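Local coordinates for putative phospholipase A2 (Oryza sativa, PDB 2WG9), which probably catalyses the calcium-dependent hydrolysis of the 2-acyl ester of membrane phosphoglycerides, releasing lysophospholipid and free fatty acid, at residues Leu75-Asp88 and Ile109-Leu123. Residues are numbered along the deposited sequence; the frame is centred on the assembly and turned at random. Where two conformers were deposited one is given.
With OCA (octanoic acid (caprylic acid)), chain D.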
ATOM      1  N   LEU A  75      10.277   4.413   5.479  1.00 24.35           N
ATOM      2  CA  LEU A  75       9.961   5.633   6.220  1.00 23.92           C
ATOM      3  C   LEU A  75      10.200   6.915   5.408  1.00 23.47           C
ATOM      4  O   LEU A  75      10.136   8.023   5.948  1.00 23.52           O
ATOM      5  CB  LEU A  75      10.694   5.660   7.571  1.00 23.99           C
ATOM      6  CG  LEU A  75      10.287   4.566   8.571  1.00 24.43           C
ATOM      7  CD1 LEU A  75      11.144   4.634   9.825  1.00 24.99           C
ATOM      8  CD2 LEU A  75       8.803   4.651   8.937  1.00 24.45           C
ATOM      9  N   ASN A  76      10.465   6.768   4.109  1.00 22.98           N
ATOM     10  CA  ASN A  76      10.537   7.927   3.221  1.00 22.26           C
ATOM     11  C   ASN A  76       9.230   8.698   3.308  1.00 22.08           C
ATOM     12  O   ASN A  76       8.157   8.135   3.070  1.00 21.81           O
ATOM     13  CB  ASN A  76      10.829   7.515   1.773  1.00 22.13           C
ATOM     14  CG  ASN A  76      10.991   8.709   0.851  1.00 21.66           C
ATOM     15  OD1 ASN A  76      10.025   9.400   0.532  1.00 20.81           O
ATOM     16  ND2 ASN A  76      12.219   8.966   0.427  1.00 20.86           N
ATOM     17  N   THR A  77       9.329   9.982   3.650  1.00 21.90           N
ATOM     18  CA  THR A  77       8.155  10.796   3.961  1.00 21.93           C
ATOM     19  C   THR A  77       7.338  11.152   2.727  1.00 21.56           C
ATOM     20  O   THR A  77       6.115  11.246   2.804  1.00 21.23           O
ATOM     21  CB  THR A  77       8.514  12.077   4.758  1.00 22.26           C
ATOM     22  OG1 THR A  77       9.602  12.752   4.121  1.00 23.63           O
ATOM     23  CG2 THR A  77       8.914  11.729   6.187  1.00 22.20           C
ATOM     24  N   MET A  78       8.008  11.336   1.590  1.00 20.98           N
ATOM     25  CA  MET A  78       7.314  11.549   0.322  1.00 20.87           C
ATOM     26  C   MET A  78       6.459  10.340  -0.044  1.00 19.83           C
ATOM     27  O   MET A  78       5.270  10.488  -0.323  1.00 19.84           O
ATOM     28  CB  MET A  78       8.296  11.837  -0.812  1.00 21.19           C
ATOM     29  CG  MET A  78       8.982  13.185  -0.730  1.00 23.77           C
ATOM     30  SD  MET A  78       9.747  13.565  -2.320  1.00 28.00           S
ATOM     31  CE  MET A  78       8.323  14.201  -3.211  1.00 26.61           C
ATOM     32  N   CYS A  79       7.063   9.153  -0.039  1.00 18.98           N
ATOM     33  CA  CYS A  79       6.333   7.921  -0.349  1.00 18.08           C
ATOM     34  C   CYS A  79       5.069   7.818   0.495  1.00 17.73           C
ATOM     35  O   CYS A  79       3.984   7.565  -0.019  1.00 17.24           O
ATOM     36  CB  CYS A  79       7.213   6.683  -0.138  1.00 18.02           C
ATOM     37  SG  CYS A  79       8.696   6.619  -1.181  1.00 17.75           S
ATOM     38  N   ASN A  80       5.221   8.038   1.795  1.00 17.44           N
ATOM     39  CA  ASN A  80       4.115   7.881   2.734  1.00 17.57           C
ATOM     40  C   ASN A  80       3.066   8.993   2.673  1.00 17.46           C
ATOM     41  O   ASN A  80       1.865   8.713   2.706  1.00 17.24           O
ATOM     42  CB  ASN A  80       4.668   7.674   4.147  1.00 17.40           C
ATOM     43  CG  ASN A  80       5.326   6.313   4.311  1.00 17.55           C
ATOM     44  OD1 ASN A  80       4.816   5.304   3.821  1.00 18.22           O
ATOM     45  ND2 ASN A  80       6.465   6.280   4.988  1.00 17.17           N
ATOM     46  N   GLU A  81       3.514  10.242   2.559  1.00 17.58           N
ATOM     47  CA  GLU A  81       2.596  11.370   2.382  1.00 18.05           C
ATOM     48  C   GLU A  81       1.792  11.270   1.085  1.00 17.29           C
ATOM     49  O   GLU A  81       0.594  11.545   1.076  1.00 16.99           O
ATOM     50  CB  GLU A  81       3.334  12.713   2.469  1.00 18.76           C
ATOM     51  CG  GLU A  81       3.877  13.012   3.873  1.00 21.51           C
ATOM     52  CD  GLU A  81       4.482  14.396   4.003  1.00 26.43           C
ATOM     53  OE1 GLU A  81       4.426  14.957   5.116  1.00 29.03           O
ATOM     54  OE2 GLU A  81       5.009  14.932   3.003  1.00 28.96           O
ATOM     55  N   ASN A  82       2.447  10.861   0.000  1.00 16.53           N
ATOM     56  CA  ASN A  82       1.749  10.626  -1.269  1.00 16.24           C
ATOM     57  C   ASN A  82       0.690   9.532  -1.146  1.00 15.39           C
ATOM     58  O   ASN A  82      -0.379   9.639  -1.736  1.00 15.20           O
ATOM     59  CB  ASN A  82       2.736  10.277  -2.391  1.00 16.36           C
ATOM     60  CG  ASN A  82       3.577  11.466  -2.843  1.00 18.02           C
ATOM     61  OD1 ASN A  82       3.307  12.620  -2.497  1.00 20.18           O
ATOM     62  ND2 ASN A  82       4.601  11.185  -3.637  1.00 18.24           N
ATOM     63  N   LEU A  83       0.990   8.487  -0.374  1.00 15.07           N
ATOM     64  CA  LEU A  83       0.034   7.402  -0.132  1.00 14.72           C
ATOM     65  C   LEU A  83      -1.221   7.914   0.587  1.00 14.68           C
ATOM     66  O   LEU A  83      -2.340   7.602   0.179  1.00 14.05           O
ATOM     67  CB  LEU A  83       0.685   6.228   0.632  1.00 14.68           C
ATOM     68  CG  LEU A  83      -0.181   4.978   0.886  1.00 14.03           C
ATOM     69  CD1 LEU A  83      -0.859   4.462  -0.383  1.00 12.86           C
ATOM     70  CD2 LEU A  83       0.601   3.850   1.522  1.00 13.13           C
ATOM     71  N   LEU A  84      -1.028   8.712   1.639  1.00 14.87           N
ATOM     72  CA  LEU A  84      -2.149   9.322   2.365  1.00 15.06           C
ATOM     73  C   LEU A  84      -3.027  10.173   1.444  1.00 15.06           C
ATOM     74  O   LEU A  84      -4.251  10.037   1.455  1.00 14.80           O
ATOM     75  CB  LEU A  84      -1.653  10.158   3.553  1.00 15.02           C
ATOM     76  CG  LEU A  84      -0.967   9.430   4.718  1.00 15.89           C
ATOM     77  CD1 LEU A  84      -0.530  10.431   5.795  1.00 16.50           C
ATOM     78  CD2 LEU A  84      -1.871   8.360   5.313  1.00 15.71           C
ATOM     79  N   SER A  85      -2.396  11.024   0.635  1.00 15.11           N
ATOM     80  CA  SER A  85      -3.108  11.821  -0.371  1.00 15.20           C
ATOM     81  C   SER A  85      -3.921  10.940  -1.313  1.00 14.82           C
ATOM     82  O   SER A  85      -5.093  11.216  -1.571  1.00 14.78           O
ATOM     83  CB  SER A  85      -2.132  12.683  -1.177  1.00 15.51           C
ATOM     84  OG  SER A  85      -1.416  13.568  -0.332  1.00 17.51           O
ATOM     85  N   CYS A  86      -3.292   9.876  -1.811  1.00 14.33           N
ATOM     86  CA  CYS A  86      -3.936   8.936  -2.725  1.00 14.00           C
ATOM     87  C   CYS A  86      -5.133   8.219  -2.069  1.00 14.12           C
ATOM     88  O   CYS A  86      -6.239   8.199  -2.627  1.00 13.75           O
ATOM     89  CB  CYS A  86      -2.900   7.928  -3.251  1.00 13.40           C
ATOM     90  SG  CYS A  86      -3.461   6.932  -4.659  1.00 12.42           S
ATOM     91  N   ILE A  87      -4.906   7.643  -0.884  1.00 14.29           N
ATOM     92  CA  ILE A  87      -5.960   6.977  -0.100  1.00 14.96           C
ATOM     93  C   ILE A  87      -7.207   7.850   0.100  1.00 15.27           C
ATOM     94  O   ILE A  87      -8.341   7.371  -0.048  1.00 14.93           O
ATOM     95  CB  ILE A  87      -5.433   6.523   1.296  1.00 15.20           C
ATOM     96  CG1 ILE A  87      -4.517   5.305   1.157  1.00 15.15           C
ATOM     97  CG2 ILE A  87      -6.592   6.196   2.244  1.00 14.96           C
ATOM     98  CD1 ILE A  87      -3.725   4.987   2.451  1.00 15.64           C
ATOM     99  N   ASP A  88      -6.988   9.119   0.436  1.00 15.59           N
ATOM    100  CA  ASP A  88      -8.083  10.058   0.688  1.00 16.85           C
ATOM    101  C   ASP A  88      -8.953  10.313  -0.563  1.00 17.18           C
ATOM    102  O   ASP A  88     -10.080  10.795  -0.457  1.00 17.04           O
ATOM    103  CB  ASP A  88      -7.529  11.373   1.262  1.00 16.91           C
ATOM    104  CG  ASP A  88      -7.006  11.227   2.698  1.00 18.86           C
ATOM    105  OD1 ASP A  88      -7.309  10.210   3.368  1.00 20.34           O
ATOM    106  OD2 ASP A  88      -6.299  12.147   3.173  1.00 20.30           O
ATOM    107  N   ILE A 109      -5.029   1.019   6.567  1.00 14.66           N
ATOM    108  CA  ILE A 109      -3.765   1.400   5.937  1.00 14.72           C
ATOM    109  C   ILE A 109      -3.393   2.820   6.357  1.00 15.09           C
ATOM    110  O   ILE A 109      -2.249   3.079   6.741  1.00 14.96           O
ATOM    111  CB  ILE A 109      -3.836   1.292   4.384  1.00 14.95           C
ATOM    112  CG1 ILE A 109      -4.072  -0.170   3.974  1.00 14.55           C
ATOM    113  CG2 ILE A 109      -2.557   1.856   3.742  1.00 14.12           C
ATOM    114  CD1 ILE A 109      -4.618  -0.361   2.551  1.00 14.59           C
ATOM    115  N   ARG A 110      -4.372   3.726   6.305  1.00 15.63           N
ATOM    116  CA  ARG A 110      -4.151   5.132   6.633  1.00 16.20           C
ATOM    117  C   ARG A 110      -3.567   5.315   8.034  1.00 16.16           C
ATOM    118  O   ARG A 110      -2.625   6.075   8.210  1.00 16.36           O
ATOM    119  CB  ARG A 110      -5.437   5.952   6.493  1.00 16.47           C
ATOM    120  CG  ARG A 110      -5.149   7.386   6.086  1.00 18.59           C
ATOM    121  CD  ARG A 110      -6.240   8.397   6.486  1.00 20.58           C
ATOM    122  NE  ARG A 110      -5.976   9.680   5.825  1.00 22.49           N
ATOM    123  CZ  ARG A 110      -5.116  10.603   6.265  1.00 23.60           C
ATOM    124  NH1 ARG A 110      -4.430  10.411   7.384  1.00 24.45           N
ATOM    125  NH2 ARG A 110      -4.942  11.729   5.585  1.00 23.68           N
ATOM    126  N   GLY A 111      -4.122   4.608   9.020  1.00 16.31           N
ATOM    127  CA  GLY A 111      -3.625   4.684  10.396  1.00 16.52           C
ATOM    128  C   GLY A 111      -2.141   4.364  10.524  1.00 16.49           C
ATOM    129  O   GLY A 111      -1.391   5.092  11.181  1.00 16.60           O
ATOM    130  N   VAL A 112      -1.723   3.274   9.883  1.00 16.50           N
ATOM    131  CA  VAL A 112      -0.327   2.819   9.884  1.00 16.56           C
ATOM    132  C   VAL A 112       0.604   3.804   9.181  1.00 16.82           C
ATOM    133  O   VAL A 112       1.706   4.089   9.667  1.00 16.93           O
ATOM    134  CB  VAL A 112      -0.206   1.411   9.221  1.00 16.80           C
ATOM    135  CG1 VAL A 112       1.252   0.997   9.023  1.00 16.36           C
ATOM    136  CG2 VAL A 112      -0.950   0.368  10.051  1.00 16.97           C
ATOM    137  N   ILE A 113       0.164   4.319   8.035  1.00 16.91           N
ATOM    138  CA  ILE A 113       0.982   5.241   7.237  1.00 16.85           C
ATOM    139  C   ILE A 113       1.160   6.614   7.911  1.00 17.34           C
ATOM    140  O   ILE A 113       2.229   7.225   7.810  1.00 17.12           O
ATOM    141  CB  ILE A 113       0.472   5.347   5.765  1.00 16.74           C
ATOM    142  CG1 ILE A 113       0.538   3.970   5.073  1.00 16.46           C
ATOM    143  CG2 ILE A 113       1.286   6.379   4.953  1.00 16.81           C
ATOM    144  CD1 ILE A 113       1.946   3.300   5.062  1.00 15.43           C
ATOM    145  N   GLU A 114       0.125   7.082   8.609  1.00 17.92           N
ATOM    146  CA  GLU A 114       0.237   8.291   9.435  1.00 19.06           C
ATOM    147  C   GLU A 114       1.377   8.149  10.440  1.00 19.19           C
ATOM    148  O   GLU A 114       2.195   9.056  10.602  1.00 19.20           O
ATOM    149  CB  GLU A 114      -1.059   8.541  10.203  1.00 19.44           C
ATOM    150  CG  GLU A 114      -2.229   8.986   9.360  1.00 22.12           C
ATOM    151  CD  GLU A 114      -3.543   8.942  10.128  1.00 26.92           C
ATOM    152  OE1 GLU A 114      -3.511   8.966  11.379  1.00 27.91           O
ATOM    153  OE2 GLU A 114      -4.611   8.871   9.478  1.00 28.87           O
ATOM    154  N   THR A 115       1.413   7.001  11.115  1.00 19.60           N
ATOM    155  CA  THR A 115       2.462   6.683  12.078  1.00 20.20           C
ATOM    156  C   THR A 115       3.837   6.620  11.392  1.00 20.50           C
ATOM    157  O   THR A 115       4.824   7.096  11.946  1.00 20.59           O
ATOM    158  CB  THR A 115       2.139   5.366  12.814  1.00 20.28           C
ATOM    159  OG1 THR A 115       0.859   5.487  13.443  1.00 20.84           O
ATOM    160  CG2 THR A 115       3.176   5.057  13.885  1.00 20.89           C
ATOM    161  N   ALA A 116       3.883   6.053  10.184  1.00 20.74           N
ATOM    162  CA  ALA A 116       5.111   6.007   9.382  1.00 21.08           C
ATOM    163  C   ALA A 116       5.614   7.402   9.016  1.00 21.43           C
ATOM    164  O   ALA A 116       6.823   7.658   9.065  1.00 21.08           O
ATOM    165  CB  ALA A 116       4.906   5.156   8.124  1.00 20.96           C
ATOM    166  N   VAL A 117       4.688   8.298   8.656  1.00 22.22           N
ATOM    167  CA  VAL A 117       5.026   9.694   8.336  1.00 23.14           C
ATOM    168  C   VAL A 117       5.671  10.370   9.548  1.00 24.08           C
ATOM    169  O   VAL A 117       6.760  10.932   9.435  1.00 24.09           O
ATOM    170  CB  VAL A 117       3.804  10.515   7.840  1.00 23.07           C
ATOM    171  CG1 VAL A 117       4.153  11.989   7.719  1.00 22.78           C
ATOM    172  CG2 VAL A 117       3.296   9.990   6.501  1.00 22.43           C
ATOM    173  N   PHE A 118       5.011  10.287  10.704  1.00 25.34           N
ATOM    174  CA  PHE A 118       5.581  10.808  11.949  1.00 26.70           C
ATOM    175  C   PHE A 118       6.951  10.204  12.291  1.00 27.70           C
ATOM    176  O   PHE A 118       7.885  10.939  12.607  1.00 27.77           O
ATOM    177  CB  PHE A 118       4.609  10.645  13.123  1.00 26.76           C
ATOM    178  CG  PHE A 118       5.138  11.204  14.418  1.00 27.41           C
ATOM    179  CD1 PHE A 118       5.166  12.582  14.638  1.00 27.40           C
ATOM    180  CD2 PHE A 118       5.623  10.356  15.409  1.00 27.50           C
ATOM    181  CE1 PHE A 118       5.665  13.105  15.829  1.00 28.06           C
ATOM    182  CE2 PHE A 118       6.124  10.870  16.605  1.00 28.47           C
ATOM    183  CZ  PHE A 118       6.143  12.246  16.815  1.00 27.79           C
ATOM    184  N   ALA A 119       7.065   8.876  12.231  1.00 29.04           N
ATOM    185  CA  ALA A 119       8.342   8.195  12.486  1.00 30.59           C
ATOM    186  C   ALA A 119       9.447   8.703  11.556  1.00 31.87           C
ATOM    187  O   ALA A 119      10.575   8.945  11.998  1.00 31.97           O
ATOM    188  CB  ALA A 119       8.189   6.687  12.361  1.00 30.40           C
ATOM    189  N   GLY A 120       9.110   8.867  10.276  1.00 33.25           N
ATOM    190  CA  GLY A 120      10.029   9.420   9.284  1.00 35.01           C
ATOM    191  C   GLY A 120      10.458  10.841   9.603  1.00 36.47           C
ATOM    192  O   GLY A 120      11.644  11.156   9.557  1.00 36.39           O
ATOM    193  N   LYS A 121       9.490  11.695   9.932  1.00 38.09           N
ATOM    194  CA  LYS A 121       9.759  13.094  10.276  1.00 39.89           C
ATOM    195  C   LYS A 121      10.692  13.233  11.482  1.00 41.15           C
ATOM    196  O   LYS A 121      11.630  14.031  11.452  1.00 41.47           O
ATOM    197  CB  LYS A 121       8.455  13.858  10.521  1.00 39.75           C
ATOM    198  CG  LYS A 121       7.707  14.247   9.254  1.00 39.80           C
ATOM    199  CD  LYS A 121       6.411  14.960   9.596  1.00 39.98           C
ATOM    200  CE  LYS A 121       5.660  15.399   8.351  1.00 39.83           C
ATOM    201  NZ  LYS A 121       4.270  15.824   8.696  1.00 39.48           N
ATOM    202  N   ILE A 122      10.433  12.446  12.525  1.00 42.74           N
ATOM    203  CA  ILE A 122      11.252  12.429  13.742  1.00 44.36           C
ATOM    204  C   ILE A 122      12.716  12.070  13.457  1.00 45.56           C
ATOM    205  O   ILE A 122      13.630  12.775  13.895  1.00 45.75           O
ATOM    206  CB  ILE A 122      10.637  11.474  14.816  1.00 44.26           C
ATOM    207  CG1 ILE A 122       9.351  12.070  15.406  1.00 44.44           C
ATOM    208  CG2 ILE A 122      11.634  11.133  15.921  1.00 44.25           C
ATOM    209  CD1 ILE A 122       9.470  13.510  15.914  1.00 45.27           C
ATOM    210  N   LEU A 123      12.923  10.987  12.706  1.00 47.00           N
ATOM    211  CA  LEU A 123      14.262  10.497  12.366  1.00 48.47           C
ATOM    212  C   LEU A 123      15.029  11.411  11.405  1.00 49.64           C
ATOM    213  O   LEU A 123      16.256  11.318  11.303  1.00 49.78           O
ATOM    214  CB  LEU A 123      14.185   9.078  11.794  1.00 48.26           C
ATOM    215  CG  LEU A 123      13.734   7.964  12.744  1.00 48.40           C
ATOM    216  CD1 LEU A 123      13.256   6.748  11.969  1.00 48.10           C
ATOM    217  CD2 LEU A 123      14.828   7.572  13.733  1.00 48.59           C
TER
HETATM  218  C1  OCA D 301       1.365  -0.711   0.476  1.00 20.47           C
HETATM  219  C2  OCA D 301       0.480  -0.096   1.563  1.00 21.46           C
HETATM  220  C3  OCA D 301       1.297   0.333   2.780  1.00 22.54           C
HETATM  221  C4  OCA D 301       1.763  -0.854   3.626  1.00 24.03           C
HETATM  222  C5  OCA D 301       0.594  -1.634   4.251  1.00 25.04           C
HETATM  223  C6  OCA D 301       0.175  -1.037   5.592  1.00 25.49           C
HETATM  224  C7  OCA D 301      -0.394  -2.112   6.518  1.00 25.35           C
HETATM  225  C8  OCA D 301      -1.906  -1.931   6.694  1.00 25.15           C
HETATM  226  O1  OCA D 301       1.501  -1.951   0.480  1.00 18.10           O
HETATM  227  O2  OCA D 301       1.879   0.076  -0.344  1.00 21.80           O
HETATM  228  O   HOH W   1       7.542   8.334   6.422  1.00 23.67           O
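Helix 77-88 packs roughly antiparallel against 109-123 of helix 102-125, the axes 9.0 Å apart at closest and their directions 150° apart, the CA atoms of L84 and R110 nearest at one end, those of L75 and G120 at the other. L84 is a knob in the hole made by R110, I113, E114 and V117: its CD2 presses on R110 CG at 3.5 Å and also sits over one face of the guanidinium, toward its rim, while CD1 meets V117 CG2 tip to tip. The same guanidinium grips D88 side-on, R110 NE to D88 OD1 and R110 NH2 to D88 OD2, both 2.8 Å and almost straight, through the syn lone pairs and in the guanidinium plane. R110 NH1 also bonds E114 OE2, one turn on in its own helix, from above that carboxylate plane; the two-nitrogen grip on D88 would hold the guanidinium's rotation. In the secreted phospholipase A2 fold, helix 77-88 lies between this helix and the disulfide-linked helix 55-68, and the pair lines the acyl channel: L83 CD2 and I113 CD1 each touch octanoate C3 at 3.8 Å. L83, its CG turned away from the backbone N (chi1 -177°) and chi2 at 51°, lays CD2 across I113 CG1. I113 CG2 sits against N80 CB, the side chains crossing at about a right angle; N80 OD1 is hydrogen-bonded to H63 NE2 of the predicted active-site histidine, ND2 to Y74 O and a water. That water donates to A116 O and, weakly, to L75 O. L75 CD1 reaches L123 CD1 at 3.7 Å, and a long salt bridge joins E81 OE1 to K121 NZ.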